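Local coordinates for uncharacterized protein (Bacteroides uniformis, PDB 4JPQ), which is of unknown function but probably binds carbohydrate through a fold of the family 9 carbohydrate-binding type, at residues Val84-Ala88 with Cys186-Leu190; Ala75-Asn81 with Asn108-Leu114; Tyr47-Phe53 with His65-Ala71. All coordinates share one frame; numbering follows the deposited sequence.

From the N terminus the chain first closes contact 3, a local pairing in which strand 50-57 turns back as strand 61-70, so that Tyr47-Phe53 faces His65-Ala71. It then turns a corner into strand 72-75 and enters the loop that supplies one segment each to contacts 2 and 1. Contact 2 closes at Asn108-Leu114, 27 residues beyond Asn81; contact 1 waits for Cys186-Leu190, 98 residues beyond Ala88. Their segments alternate, so these two closures cross, whereas contact 3 is complete before either opens. Asp87 OD1 to Val76 N joins contacts 1 and 2, and Glu70 packs on Ala88 and Leu190, joining contacts 1 and 3.

Contact 1 of 3, residues Val84-Ala88 with Cys186-Leu190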
ATOM      1  N   VAL A  84      -0.224   1.530  12.875  1.00 47.40           N
ATOM      2  CA  VAL A  84      -0.990   2.177  11.792  1.00 41.95           C
ATOM      3  C   VAL A  84      -2.222   1.411  11.311  1.00 44.50           C
ATOM      4  O   VAL A  84      -3.198   2.020  10.888  1.00 45.10           O
ATOM      5  CB  VAL A  84      -0.095   2.558  10.575  1.00 41.69           C
ATOM      6  CG1 VAL A  84       0.991   3.538  10.987  1.00 41.31           C
ATOM      7  CG2 VAL A  84       0.527   1.339   9.892  1.00 40.20           C
ATOM      8  N   TRP A  85      -2.145   0.085  11.326  1.00 40.29           N
ATOM      9  CA  TRP A  85      -3.268  -0.800  10.952  1.00 38.11           C
ATOM     10  C   TRP A  85      -4.546  -0.535  11.783  1.00 42.97           C
ATOM     11  O   TRP A  85      -5.653  -0.901  11.355  1.00 42.60           O
ATOM     12  CB  TRP A  85      -2.861  -2.288  11.033  1.00 35.66           C
ATOM     13  CG  TRP A  85      -2.473  -2.700  12.410  1.00 34.69           C
ATOM     14  CD1 TRP A  85      -3.302  -3.139  13.382  1.00 36.05           C
ATOM     15  CD2 TRP A  85      -1.168  -2.644  12.985  1.00 40.89           C
ATOM     16  NE1 TRP A  85      -2.604  -3.362  14.546  1.00 41.00           N
ATOM     17  CE2 TRP A  85      -1.285  -3.079  14.327  1.00 42.82           C
ATOM     18  CE3 TRP A  85       0.095  -2.261  12.503  1.00 46.45           C
ATOM     19  CZ2 TRP A  85      -0.182  -3.158  15.195  1.00 46.25           C
ATOM     20  CZ3 TRP A  85       1.197  -2.339  13.360  1.00 48.16           C
ATOM     21  CH2 TRP A  85       1.050  -2.787  14.695  1.00 51.78           C
ATOM     22  N   GLU A  86      -4.377   0.055  12.971  1.00 42.53           N
ATOM     23  CA  GLU A  86      -5.512   0.434  13.842  1.00 46.44           C
ATOM     24  C   GLU A  86      -6.223   1.690  13.378  1.00 46.57           C
ATOM     25  O   GLU A  86      -7.429   1.845  13.615  1.00 58.52           O
ATOM     26  CB  GLU A  86      -5.043   0.643  15.267  1.00 45.63           C
ATOM     27  CG  GLU A  86      -4.431  -0.598  15.890  1.00 42.91           C
ATOM     28  CD  GLU A  86      -3.979  -0.376  17.299  1.00 43.69           C
ATOM     29  OE1 GLU A  86      -3.766   0.790  17.707  1.00 54.08           O
ATOM     30  OE2 GLU A  86      -3.836  -1.387  17.995  1.00 45.60           O
ATOM     31  N   ASP A  87      -5.454   2.588  12.764  1.00 42.83           N
ATOM     32  CA  ASP A  87      -5.937   3.833  12.176  1.00 47.37           C
ATOM     33  C   ASP A  87      -6.509   3.496  10.784  1.00 47.90           C
ATOM     34  O   ASP A  87      -6.398   2.352  10.337  1.00 40.36           O
ATOM     35  CB  ASP A  87      -4.761   4.825  12.034  1.00 41.84           C
ATOM     36  CG  ASP A  87      -4.152   5.215  13.364  1.00 47.53           C
ATOM     37  OD1 ASP A  87      -4.910   5.438  14.331  1.00 48.06           O
ATOM     38  OD2 ASP A  87      -2.912   5.366  13.451  1.00 53.01           O
ATOM     39  N   ALA A  88      -7.154   4.473  10.130  1.00 46.72           N
ATOM     40  CA  ALA A  88      -7.645   4.306   8.740  1.00 43.94           C
ATOM     41  C   ALA A  88      -6.376   4.150   7.928  1.00 40.40           C
ATOM     42  O   ALA A  88      -5.557   5.075   7.872  1.00 46.36           O
ATOM     43  CB  ALA A  88      -8.442   5.509   8.265  1.00 46.36           C
ATOM     44  N   CYS A 186      -7.925  -1.181   5.677  1.00 43.12           N
ATOM     45  CA  CYS A 186      -8.381  -1.620   6.994  1.00 44.16           C
ATOM     46  C   CYS A 186      -8.405  -0.473   7.998  1.00 48.29           C
ATOM     47  O   CYS A 186      -8.094   0.662   7.649  1.00 47.94           O
ATOM     48  CB  CYS A 186      -7.473  -2.754   7.525  1.00 49.73           C
ATOM     49  SG  CYS A 186      -5.802  -2.208   7.897  1.00 48.29           S
ATOM     50  N   GLY A 187      -8.794  -0.794   9.237  1.00 46.73           N
ATOM     51  CA  GLY A 187      -8.795   0.145  10.355  1.00 40.13           C
ATOM     52  C   GLY A 187      -9.321  -0.554  11.589  1.00 45.64           C
ATOM     53  O   GLY A 187     -10.501  -0.459  11.886  1.00 53.24           O
ATOM     54  N   ASP A 188      -8.442  -1.312  12.254  1.00 43.81           N
ATOM     55  CA  ASP A 188      -8.817  -2.160  13.393  1.00 45.27           C
ATOM     56  C   ASP A 188      -9.565  -1.428  14.504  1.00 43.07           C
ATOM     57  O   ASP A 188     -10.519  -1.983  15.028  1.00 46.77           O
ATOM     58  CB  ASP A 188      -7.606  -2.943  13.973  1.00 52.36           C
ATOM     59  CG  ASP A 188      -7.046  -4.025  13.009  1.00 55.51           C
ATOM     60  OD1 ASP A 188      -7.323  -3.998  11.791  1.00 53.37           O
ATOM     61  OD2 ASP A 188      -6.297  -4.904  13.488  1.00 57.83           O
ATOM     62  N   LYS A 189      -9.157  -0.199  14.832  1.00 45.35           N
ATOM     63  CA  LYS A 189      -9.794   0.592  15.915  1.00 45.55           C
ATOM     64  C   LYS A 189     -10.807   1.666  15.458  1.00 45.81           C
ATOM     65  O   LYS A 189     -11.212   2.541  16.243  1.00 46.92           O
ATOM     66  CB  LYS A 189      -8.729   1.158  16.874  1.00 49.62           C
ATOM     67  CG  LYS A 189      -8.137   0.103  17.816  1.00 55.60           C
ATOM     68  CD  LYS A 189      -7.437   0.713  19.028  1.00 67.03           C
ATOM     69  CE  LYS A 189      -7.222  -0.304  20.140  1.00 88.67           C
ATOM     70  NZ  LYS A 189      -6.817   0.373  21.407  1.00 92.25           N
ATOM     71  N   LEU A 190     -11.236   1.585  14.197  1.00 48.49           N
ATOM     72  CA  LEU A 190     -12.286   2.472  13.663  1.00 47.27           C
ATOM     73  C   LEU A 190     -13.633   2.003  14.195  1.00 44.21           C
ATOM     74  O   LEU A 190     -13.749   0.891  14.674  1.00 48.57           O
ATOM     75  CB  LEU A 190     -12.323   2.448  12.121  1.00 46.08           C
ATOM     76  CG  LEU A 190     -11.139   3.041  11.361  1.00 48.32           C
ATOM     77  CD1 LEU A 190     -11.335   2.844   9.874  1.00 43.68           C
ATOM     78  CD2 LEU A 190     -10.958   4.525  11.651  1.00 53.53           C
TER
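Two successive carbonyls of the 3-10 segment at Val84-Glu86 are taken up by two successive amides of the facing turn. Asp188 N donates to Trp85 O over 3.0 Å, almost straight at 169°, and lies in the carbonyl plane on a lone pair. Lys189 N does the same to Glu86 O at 2.9 Å, with a more bent N-H...O angle. Gly187 CA adds a C-H...O approach to Asp87 O at 3.3 Å. The turn closes on itself through Leu190 N to Gly187 O.

The side chains are joined more loosely. Asp188 brings OD2 to the edge of the Trp85 ring, 3.5 Å from CD1, with ring and carboxylate planes 69° apart; this is contact, not a hydrogen bond. Glu86 and Lys189 run side by side in the same direction. In both, CG stands beside the backbone N (chi1 -61° in Glu86) and the chain is extended beyond it, which keeps them together further out, Glu86 OE1 3.9 Å from Lys189 CD. Their charged ends do not pair: OE1 and NZ are 4.8 Å apart, and Glu86 OE2 instead forms a salt bridge with Arg83.

Buried Asp87 turns away from the 186-190 segment, and both its oxygens are satisfied: OD1 by Arg74 and Val76 N, OD2 by Ala77 N and Asn108 ND2. With the Arg74 guanidinium and a backbone N-H at OD1 and two N-H donors at OD2, the carboxylate is probably ionised. Next in the chain, Ala88 CB lies 4.2 Å from Leu190 CD1.

The side chain of Asp188 comes within about 4 Å of a bound 3-cyclohexyl-1-propylsulfonic acid, probably from the crystallisation liquor. Geometrically, the arrangement is a type I beta turn, Gly187 to Leu190, docked through its amides on the carbonyl end of a 3-10 turn, joining loops beside antiparallel strands 89-95 and 178-186.

Contact 2 of 3, residues Ala75-Asn81 with Asn108-Leu114. With SO4 (sulfate ion), chain D.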
ATOM      1  N   ALA A  75      -6.142   8.663  13.052  1.00 48.82           N
ATOM      2  CA  ALA A  75      -4.668   8.632  12.875  1.00 50.42           C
ATOM      3  C   ALA A  75      -3.958   8.953  14.185  1.00 51.66           C
ATOM      4  O   ALA A  75      -3.397  10.023  14.358  1.00 62.96           O
ATOM      5  CB  ALA A  75      -4.238   9.576  11.777  1.00 58.02           C
ATOM      6  N   VAL A  76      -4.056   8.026  15.129  1.00 50.60           N
ATOM      7  CA  VAL A  76      -3.456   8.168  16.452  1.00 54.87           C
ATOM      8  C   VAL A  76      -1.937   7.927  16.449  1.00 50.59           C
ATOM      9  O   VAL A  76      -1.221   8.572  17.219  1.00 55.58           O
ATOM     10  CB  VAL A  76      -4.180   7.254  17.497  1.00 52.05           C
ATOM     11  CG1 VAL A  76      -3.532   7.351  18.887  1.00 51.62           C
ATOM     12  CG2 VAL A  76      -5.663   7.628  17.570  1.00 50.10           C
ATOM     13  N   ALA A  77      -1.461   7.018  15.600  1.00 45.46           N
ATOM     14  CA  ALA A  77      -0.041   6.632  15.577  1.00 48.97           C
ATOM     15  C   ALA A  77       0.898   7.836  15.586  1.00 50.65           C
ATOM     16  O   ALA A  77       0.853   8.631  14.669  1.00 57.08           O
ATOM     17  CB  ALA A  77       0.242   5.739  14.381  1.00 44.59           C
ATOM     18  N   SER A  78       1.706   7.980  16.636  1.00 54.87           N
ATOM     19  CA  SER A  78       2.568   9.168  16.791  1.00 63.55           C
ATOM     20  C   SER A  78       3.824   9.195  15.921  1.00 60.53           C
ATOM     21  O   SER A  78       4.380  10.272  15.700  1.00 73.66           O
ATOM     22  CB  SER A  78       2.939   9.399  18.263  1.00 67.18           C
ATOM     23  OG  SER A  78       3.696   8.322  18.764  1.00 70.97           O
ATOM     24  N   GLY A  79       4.290   8.039  15.460  1.00 58.19           N
ATOM     25  CA  GLY A  79       5.481   7.980  14.603  1.00 62.48           C
ATOM     26  C   GLY A  79       5.450   6.860  13.591  1.00 57.74           C
ATOM     27  O   GLY A  79       4.524   6.043  13.583  1.00 50.56           O
ATOM     28  N   ASP A  80       6.461   6.852  12.716  1.00 56.68           N
ATOM     29  CA  ASP A  80       6.622   5.793  11.724  1.00 53.94           C
ATOM     30  C   ASP A  80       6.875   4.496  12.472  1.00 52.68           C
ATOM     31  O   ASP A  80       7.353   4.503  13.614  1.00 52.03           O
ATOM     32  CB  ASP A  80       7.761   6.078  10.731  1.00 64.01           C
ATOM     33  CG  ASP A  80       7.453   7.218   9.764  1.00 60.03           C
ATOM     34  OD1 ASP A  80       6.304   7.724   9.695  1.00 71.79           O
ATOM     35  OD2 ASP A  80       8.397   7.614   9.058  1.00 60.37           O
ATOM     36  N   ASN A  81       6.504   3.394  11.831  1.00 48.38           N
ATOM     37  CA  ASN A  81       6.535   2.059  12.439  1.00 48.08           C
ATOM     38  C   ASN A  81       5.624   1.939  13.668  1.00 44.39           C
ATOM     39  O   ASN A  81       5.797   1.055  14.496  1.00 45.00           O
ATOM     40  CB  ASN A  81       7.964   1.571  12.748  1.00 47.94           C
ATOM     41  CG  ASN A  81       8.808   1.362  11.504  1.00 50.61           C
ATOM     42  OD1 ASN A  81       8.294   1.142  10.399  1.00 44.80           O
ATOM     43  ND2 ASN A  81      10.130   1.361  11.693  1.00 58.36           N
ATOM     44  N   ASN A 108      -0.986   5.057   7.375  1.00 47.53           N
ATOM     45  CA  ASN A 108      -2.286   5.601   7.828  1.00 44.12           C
ATOM     46  C   ASN A 108      -2.610   6.863   7.057  1.00 46.89           C
ATOM     47  O   ASN A 108      -1.722   7.449   6.413  1.00 51.40           O
ATOM     48  CB  ASN A 108      -2.414   5.786   9.358  1.00 39.53           C
ATOM     49  CG  ASN A 108      -1.554   6.908   9.943  1.00 42.99           C
ATOM     50  OD1 ASN A 108      -0.959   7.721   9.242  1.00 43.83           O
ATOM     51  ND2 ASN A 108      -1.519   6.964  11.274  1.00 49.34           N
ATOM     52  N   CYS A 109      -3.866   7.294   7.160  1.00 51.21           N
ATOM     53  CA  CYS A 109      -4.361   8.487   6.445  1.00 49.47           C
ATOM     54  C   CYS A 109      -3.641   9.813   6.742  1.00 45.60           C
ATOM     55  O   CYS A 109      -3.754  10.746   5.954  1.00 49.49           O
ATOM     56  CB  CYS A 109      -5.867   8.655   6.654  1.00 47.64           C
ATOM     57  SG  CYS A 109      -6.344   8.961   8.363  1.00 53.08           S
ATOM     58  N   ALA A 110      -2.919   9.893   7.860  1.00 46.24           N
ATOM     59  CA  ALA A 110      -2.100  11.076   8.198  1.00 49.42           C
ATOM     60  C   ALA A 110      -0.669  11.026   7.649  1.00 44.61           C
ATOM     61  O   ALA A 110       0.085  11.978   7.851  1.00 47.62           O
ATOM     62  CB  ALA A 110      -2.077  11.295   9.706  1.00 51.87           C
ATOM     63  N   GLY A 111      -0.296   9.935   6.974  1.00 40.60           N
ATOM     64  CA  GLY A 111       1.041   9.777   6.402  1.00 39.91           C
ATOM     65  C   GLY A 111       2.067   9.000   7.206  1.00 41.64           C
ATOM     66  O   GLY A 111       3.190   8.829   6.731  1.00 49.47           O
ATOM     67  N   ARG A 112       1.729   8.562   8.418  1.00 44.43           N
ATOM     68  CA  ARG A 112       2.642   7.736   9.222  1.00 45.78           C
ATOM     69  C   ARG A 112       2.752   6.400   8.496  1.00 47.37           C
ATOM     70  O   ARG A 112       1.714   5.825   8.106  1.00 46.27           O
ATOM     71  CB  ARG A 112       2.098   7.456  10.620  1.00 51.61           C
ATOM     72  CG  ARG A 112       1.839   8.631  11.531  1.00 57.23           C
ATOM     73  CD  ARG A 112       3.082   9.453  11.857  1.00 73.03           C
ATOM     74  NE  ARG A 112       3.195  10.622  10.984  1.00 88.48           N
ATOM     75  CZ  ARG A 112       2.466  11.748  11.094  1.00 95.49           C
ATOM     76  NH1 ARG A 112       1.504  11.897  12.025  1.00 83.07           N
ATOM     77  NH2 ARG A 112       2.676  12.739  10.230  1.00112.55           N
ATOM     78  N   LEU A 113       3.983   5.903   8.357  1.00 47.11           N
ATOM     79  CA  LEU A 113       4.273   4.662   7.620  1.00 47.94           C
ATOM     80  C   LEU A 113       4.981   3.599   8.447  1.00 47.41           C
ATOM     81  O   LEU A 113       5.845   3.905   9.271  1.00 47.22           O
ATOM     82  CB  LEU A 113       5.176   5.001   6.440  1.00 46.96           C
ATOM     83  CG  LEU A 113       5.786   3.928   5.523  1.00 47.65           C
ATOM     84  CD1 LEU A 113       4.728   3.252   4.672  1.00 54.58           C
ATOM     85  CD2 LEU A 113       6.858   4.558   4.643  1.00 54.88           C
ATOM     86  N   LEU A 114       4.623   2.351   8.162  1.00 51.66           N
ATOM     87  CA  LEU A 114       5.236   1.153   8.733  1.00 51.88           C
ATOM     88  C   LEU A 114       5.745   0.309   7.563  1.00 53.65           C
ATOM     89  O   LEU A 114       5.017   0.126   6.563  1.00 45.64           O
ATOM     90  CB  LEU A 114       4.209   0.331   9.503  1.00 50.59           C
ATOM     91  CG  LEU A 114       4.568  -1.112   9.909  1.00 56.30           C
ATOM     92  CD1 LEU A 114       5.588  -1.113  11.024  1.00 58.25           C
ATOM     93  CD2 LEU A 114       3.334  -1.884  10.331  1.00 56.40           C
TER
HETATM   94  S   SO4 D 302       2.190   4.592  17.955  1.00105.14           S
HETATM   95  O1  SO4 D 302       2.823   3.625  18.886  1.00104.98           O
HETATM   96  O2  SO4 D 302       1.426   5.631  18.707  1.00101.86           O
HETATM   97  O3  SO4 D 302       3.225   5.250  17.092  1.00 83.01           O
HETATM   98  O4  SO4 D 302       1.219   3.824  17.143  1.00 93.26           O
HETATM   99  O   HOH W   1      -0.865   9.733  12.832  1.00 55.83           O
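Asn81 N donates to Leu113 O over 2.7 Å at 168°, where the two backbones converge until the CA atoms of Asn81 and Leu114 are 4.0 Å apart, while Ala75 and Ala110 face each other at the other end of the contact.

Asp80 returns a bond in the reverse sense: Leu113 N points at its OD1 over 3.2 Å, nearly straight but from well above the carboxylate plane. OD1 also forms a salt bridge with Arg137, which donates to Gly111 O as well, so one guanidinium ties the acid to the turn. Arg112 is near Asp80 too, yet NE stays 4.4 Å from OD1, beyond a salt bridge. With chi1 at -61°, Arg112 CG stands beside its backbone N, 3.3 Å from Ala77 O; the bends at chi2 and chi3 then turn the guanidinium, whose NH2 donates to Gly143 O.

Asn108 to Gly111 is a type I beta turn linking strands 102-108 and 113-118 as a beta hairpin. Across the turn, Asn108 OD1 accepts from Arg112 N at 2.9 Å and weakly from Ala110 N, which helps fix the side-chain amide. A water accepts from ND2 and donates to Ala77 O, bridging the loop and the hairpin, with weaker bonds to Ala75 O and Arg112 NH1.

Ala75 CB meets Ala110 CB at 3.5 Å and also touches Cys109 SG. At the far end Asn81 crosses Leu114 at about a right angle, OD1 3.6 Å from CD1, while OD1 accepts from Ile115 N and ND2 donates to Ala127 O. Ser78 N holds sulfate O2, and Arg83 N also binds this ion, probably acquired from the crystallisation liquor.

Contact 3 of 3, residues Tyr47-Phe53 with His65-Ala71; sequences YKPEVSF and HYKVKEA
Ser52 O receives Lys67 N over 2.8 Å, nearly straight at 177°, and also takes a C-H...O approach from Tyr66 CA. Ser52 N answers to Lys67 O, completing a hydrogen-bonded antiparallel pair. Glu50 and Lys69 form the next such pair: Lys69 N to Glu50 O is 2.9 Å, whereas the return bond is weak. The short strand axes run 4.6 Å apart at 171°.

Beyond the ladder, Ala71 N donates to Tyr47 OH over 2.8 Å, near the ring plane at its edge. CG trans to the backbone N (chi1 179°) carries the ring across to Ala71, and Pro49 CD lies over the centre of one face.

Side chains alternate. Val51 and Val68 lie side by side, CG2 to CG1 4.0 Å, on the same face as Phe53, whose CB meets Tyr66 CD2 at 3.8 Å. Glu50 and Lys69 share the other face, linked by a long salt bridge.

The Val51 and Tyr66 face packs on strands 89-95 and 178-186, where Phe53 stacks with Phe183; strand 61-70 pairs on its outer edge with strand 152-162, and strand 50-57 on its own with strand 35-36, both antiparallel.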
ATOM      1  N   TYR A  47     -18.394  -4.600   5.937  1.00 59.64           N
ATOM      2  CA  TYR A  47     -18.282  -3.201   5.516  1.00 54.99           C
ATOM      3  C   TYR A  47     -17.257  -3.053   4.382  1.00 55.65           C
ATOM      4  O   TYR A  47     -16.103  -3.442   4.540  1.00 45.69           O
ATOM      5  CB  TYR A  47     -17.953  -2.282   6.703  1.00 48.91           C
ATOM      6  CG  TYR A  47     -17.795  -0.820   6.346  1.00 48.51           C
ATOM      7  CD1 TYR A  47     -18.740  -0.167   5.545  1.00 54.94           C
ATOM      8  CD2 TYR A  47     -16.727  -0.058   6.855  1.00 46.00           C
ATOM      9  CE1 TYR A  47     -18.602   1.177   5.222  1.00 57.98           C
ATOM     10  CE2 TYR A  47     -16.590   1.291   6.544  1.00 46.57           C
ATOM     11  CZ  TYR A  47     -17.528   1.900   5.726  1.00 50.10           C
ATOM     12  OH  TYR A  47     -17.414   3.219   5.393  1.00 49.52           O
ATOM     13  N   LYS A  48     -17.737  -2.579   3.227  1.00 61.87           N
ATOM     14  CA  LYS A  48     -16.936  -2.334   2.025  1.00 58.53           C
ATOM     15  C   LYS A  48     -16.954  -0.828   1.736  1.00 54.26           C
ATOM     16  O   LYS A  48     -17.830  -0.349   1.003  1.00 51.48           O
ATOM     17  CB  LYS A  48     -17.505  -3.111   0.819  1.00 66.86           C
ATOM     18  CG  LYS A  48     -16.757  -2.921  -0.512  1.00 69.57           C
ATOM     19  CD  LYS A  48     -17.592  -3.317  -1.722  1.00 74.05           C
ATOM     20  CE  LYS A  48     -17.874  -4.810  -1.764  1.00 80.72           C
ATOM     21  NZ  LYS A  48     -18.582  -5.193  -3.014  1.00 84.94           N
ATOM     22  N   PRO A  49     -16.015  -0.073   2.332  1.00 50.26           N
ATOM     23  CA  PRO A  49     -15.908   1.330   1.952  1.00 53.84           C
ATOM     24  C   PRO A  49     -15.367   1.393   0.529  1.00 53.74           C
ATOM     25  O   PRO A  49     -14.627   0.512   0.114  1.00 55.12           O
ATOM     26  CB  PRO A  49     -14.900   1.899   2.947  1.00 51.56           C
ATOM     27  CG  PRO A  49     -14.095   0.727   3.371  1.00 48.08           C
ATOM     28  CD  PRO A  49     -15.079  -0.403   3.420  1.00 50.04           C
ATOM     29  N   GLU A  50     -15.767   2.418  -0.208  1.00 61.04           N
ATOM     30  CA  GLU A  50     -15.413   2.563  -1.615  1.00 57.55           C
ATOM     31  C   GLU A  50     -13.939   2.976  -1.717  1.00 55.91           C
ATOM     32  O   GLU A  50     -13.571   4.078  -1.315  1.00 52.52           O
ATOM     33  CB  GLU A  50     -16.352   3.579  -2.254  1.00 67.17           C
ATOM     34  CG  GLU A  50     -16.277   3.686  -3.760  1.00 86.68           C
ATOM     35  CD  GLU A  50     -17.148   4.806  -4.288  1.00 99.28           C
ATOM     36  OE1 GLU A  50     -18.267   5.012  -3.754  1.00101.01           O
ATOM     37  OE2 GLU A  50     -16.701   5.482  -5.239  1.00 97.02           O
ATOM     38  N   VAL A  51     -13.102   2.062  -2.219  1.00 56.00           N
ATOM     39  CA  VAL A  51     -11.654   2.279  -2.345  1.00 52.88           C
ATOM     40  C   VAL A  51     -11.134   1.844  -3.719  1.00 53.04           C
ATOM     41  O   VAL A  51     -11.521   0.798  -4.235  1.00 52.18           O
ATOM     42  CB  VAL A  51     -10.880   1.512  -1.241  1.00 54.86           C
ATOM     43  CG1 VAL A  51      -9.366   1.709  -1.363  1.00 42.38           C
ATOM     44  CG2 VAL A  51     -11.364   1.953   0.136  1.00 58.55           C
ATOM     45  N   SER A  52     -10.257   2.662  -4.293  1.00 48.14           N
ATOM     46  CA  SER A  52      -9.591   2.350  -5.548  1.00 48.23           C
ATOM     47  C   SER A  52      -8.120   2.765  -5.443  1.00 47.82           C
ATOM     48  O   SER A  52      -7.742   3.562  -4.569  1.00 48.78           O
ATOM     49  CB  SER A  52     -10.286   3.021  -6.735  1.00 51.56           C
ATOM     50  OG  SER A  52     -10.153   4.424  -6.692  1.00 66.65           O
ATOM     51  N   PHE A  53      -7.296   2.193  -6.314  1.00 43.50           N
ATOM     52  CA  PHE A  53      -5.877   2.503  -6.353  1.00 46.87           C
ATOM     53  C   PHE A  53      -5.320   2.431  -7.775  1.00 50.58           C
ATOM     54  O   PHE A  53      -6.003   1.985  -8.679  1.00 56.68           O
ATOM     55  CB  PHE A  53      -5.105   1.540  -5.449  1.00 47.23           C
ATOM     56  CG  PHE A  53      -4.953   0.154  -6.020  1.00 45.15           C
ATOM     57  CD1 PHE A  53      -6.009  -0.740  -5.993  1.00 46.73           C
ATOM     58  CD2 PHE A  53      -3.743  -0.252  -6.591  1.00 47.75           C
ATOM     59  CE1 PHE A  53      -5.875  -2.020  -6.524  1.00 54.73           C
ATOM     60  CE2 PHE A  53      -3.598  -1.525  -7.121  1.00 49.53           C
ATOM     61  CZ  PHE A  53      -4.666  -2.413  -7.088  1.00 56.22           C
ATOM     62  N   HIS A  65      -1.062   5.379  -5.747  1.00 38.00           N
ATOM     63  CA  HIS A  65      -2.056   6.390  -5.468  1.00 42.76           C
ATOM     64  C   HIS A  65      -3.350   5.675  -5.101  1.00 46.29           C
ATOM     65  O   HIS A  65      -3.882   4.942  -5.920  1.00 46.37           O
ATOM     66  CB  HIS A  65      -2.236   7.303  -6.691  1.00 47.93           C
ATOM     67  CG  HIS A  65      -3.226   8.408  -6.488  1.00 50.51           C
ATOM     68  ND1 HIS A  65      -4.157   8.765  -7.438  1.00 54.61           N
ATOM     69  CD2 HIS A  65      -3.464   9.199  -5.421  1.00 53.57           C
ATOM     70  CE1 HIS A  65      -4.907   9.746  -6.976  1.00 56.39           C
ATOM     71  NE2 HIS A  65      -4.504  10.031  -5.755  1.00 53.07           N
ATOM     72  N   TYR A  66      -3.798   5.861  -3.861  1.00 45.19           N
ATOM     73  CA  TYR A  66      -5.033   5.302  -3.334  1.00 39.91           C
ATOM     74  C   TYR A  66      -6.061   6.402  -3.174  1.00 44.05           C
ATOM     75  O   TYR A  66      -5.707   7.512  -2.759  1.00 42.46           O
ATOM     76  CB  TYR A  66      -4.806   4.747  -1.924  1.00 43.23           C
ATOM     77  CG  TYR A  66      -3.930   3.536  -1.814  1.00 41.35           C
ATOM     78  CD1 TYR A  66      -2.548   3.666  -1.650  1.00 41.98           C
ATOM     79  CD2 TYR A  66      -4.483   2.245  -1.817  1.00 36.07           C
ATOM     80  CE1 TYR A  66      -1.730   2.546  -1.520  1.00 41.78           C
ATOM     81  CE2 TYR A  66      -3.673   1.119  -1.686  1.00 35.57           C
ATOM     82  CZ  TYR A  66      -2.301   1.275  -1.535  1.00 40.32           C
ATOM     83  OH  TYR A  66      -1.486   0.184  -1.412  1.00 51.53           O
ATOM     84  N   LYS A  67      -7.326   6.079  -3.449  1.00 44.32           N
ATOM     85  CA  LYS A  67      -8.478   6.972  -3.205  1.00 41.82           C
ATOM     86  C   LYS A  67      -9.446   6.198  -2.306  1.00 44.46           C
ATOM     87  O   LYS A  67      -9.752   5.046  -2.589  1.00 54.30           O
ATOM     88  CB  LYS A  67      -9.172   7.358  -4.501  1.00 42.26           C
ATOM     89  CG  LYS A  67      -8.408   8.348  -5.369  1.00 51.50           C
ATOM     90  CD  LYS A  67      -8.997   8.480  -6.776  1.00 62.06           C
ATOM     91  CE  LYS A  67     -10.432   8.995  -6.816  1.00 69.55           C
ATOM     92  NZ  LYS A  67     -10.854   9.225  -8.226  1.00 75.81           N
ATOM     93  N   VAL A  68      -9.936   6.839  -1.248  1.00 43.26           N
ATOM     94  CA  VAL A  68     -10.849   6.222  -0.271  1.00 45.99           C
ATOM     95  C   VAL A  68     -12.057   7.110   0.060  1.00 45.33           C
ATOM     96  O   VAL A  68     -11.928   8.329   0.088  1.00 40.33           O
ATOM     97  CB  VAL A  68     -10.081   5.983   1.050  1.00 50.09           C
ATOM     98  CG1 VAL A  68     -10.983   5.407   2.133  1.00 51.49           C
ATOM     99  CG2 VAL A  68      -8.876   5.077   0.823  1.00 47.17           C
ATOM    100  N   LYS A  69     -13.215   6.479   0.285  1.00 50.26           N
ATOM    101  CA  LYS A  69     -14.423   7.135   0.811  1.00 51.94           C
ATOM    102  C   LYS A  69     -14.996   6.181   1.874  1.00 50.37           C
ATOM    103  O   LYS A  69     -15.426   5.082   1.528  1.00 58.94           O
ATOM    104  CB  LYS A  69     -15.463   7.464  -0.269  1.00 58.01           C
ATOM    105  CG  LYS A  69     -16.551   8.441   0.222  1.00 69.80           C
ATOM    106  CD  LYS A  69     -17.585   8.847  -0.827  1.00 71.13           C
ATOM    107  CE  LYS A  69     -18.543   7.709  -1.150  1.00 80.42           C
ATOM    108  NZ  LYS A  69     -19.704   8.177  -1.958  1.00 99.30           N
ATOM    109  N   GLU A  70     -14.966   6.594   3.151  1.00 50.62           N
ATOM    110  CA  GLU A  70     -15.448   5.774   4.296  1.00 52.17           C
ATOM    111  C   GLU A  70     -16.160   6.574   5.377  1.00 56.93           C
ATOM    112  O   GLU A  70     -16.067   7.801   5.412  1.00 65.48           O
ATOM    113  CB  GLU A  70     -14.305   4.952   4.916  1.00 46.48           C
ATOM    114  CG  GLU A  70     -13.103   5.761   5.378  1.00 46.50           C
ATOM    115  CD  GLU A  70     -11.978   4.901   5.943  1.00 46.70           C
ATOM    116  OE1 GLU A  70     -12.247   3.901   6.655  1.00 51.96           O
ATOM    117  OE2 GLU A  70     -10.801   5.250   5.702  1.00 41.53           O
ATOM    118  N   ALA A  71     -16.856   5.852   6.263  1.00 64.96           N
ATOM    119  CA  ALA A  71     -17.696   6.454   7.327  1.00 65.11           C
ATOM    120  C   ALA A  71     -16.950   7.145   8.464  1.00 58.25           C
ATOM    121  O   ALA A  71     -17.563   7.923   9.200  1.00 68.18           O
ATOM    122  CB  ALA A  71     -18.689   5.431   7.888  1.00 64.89           C
TER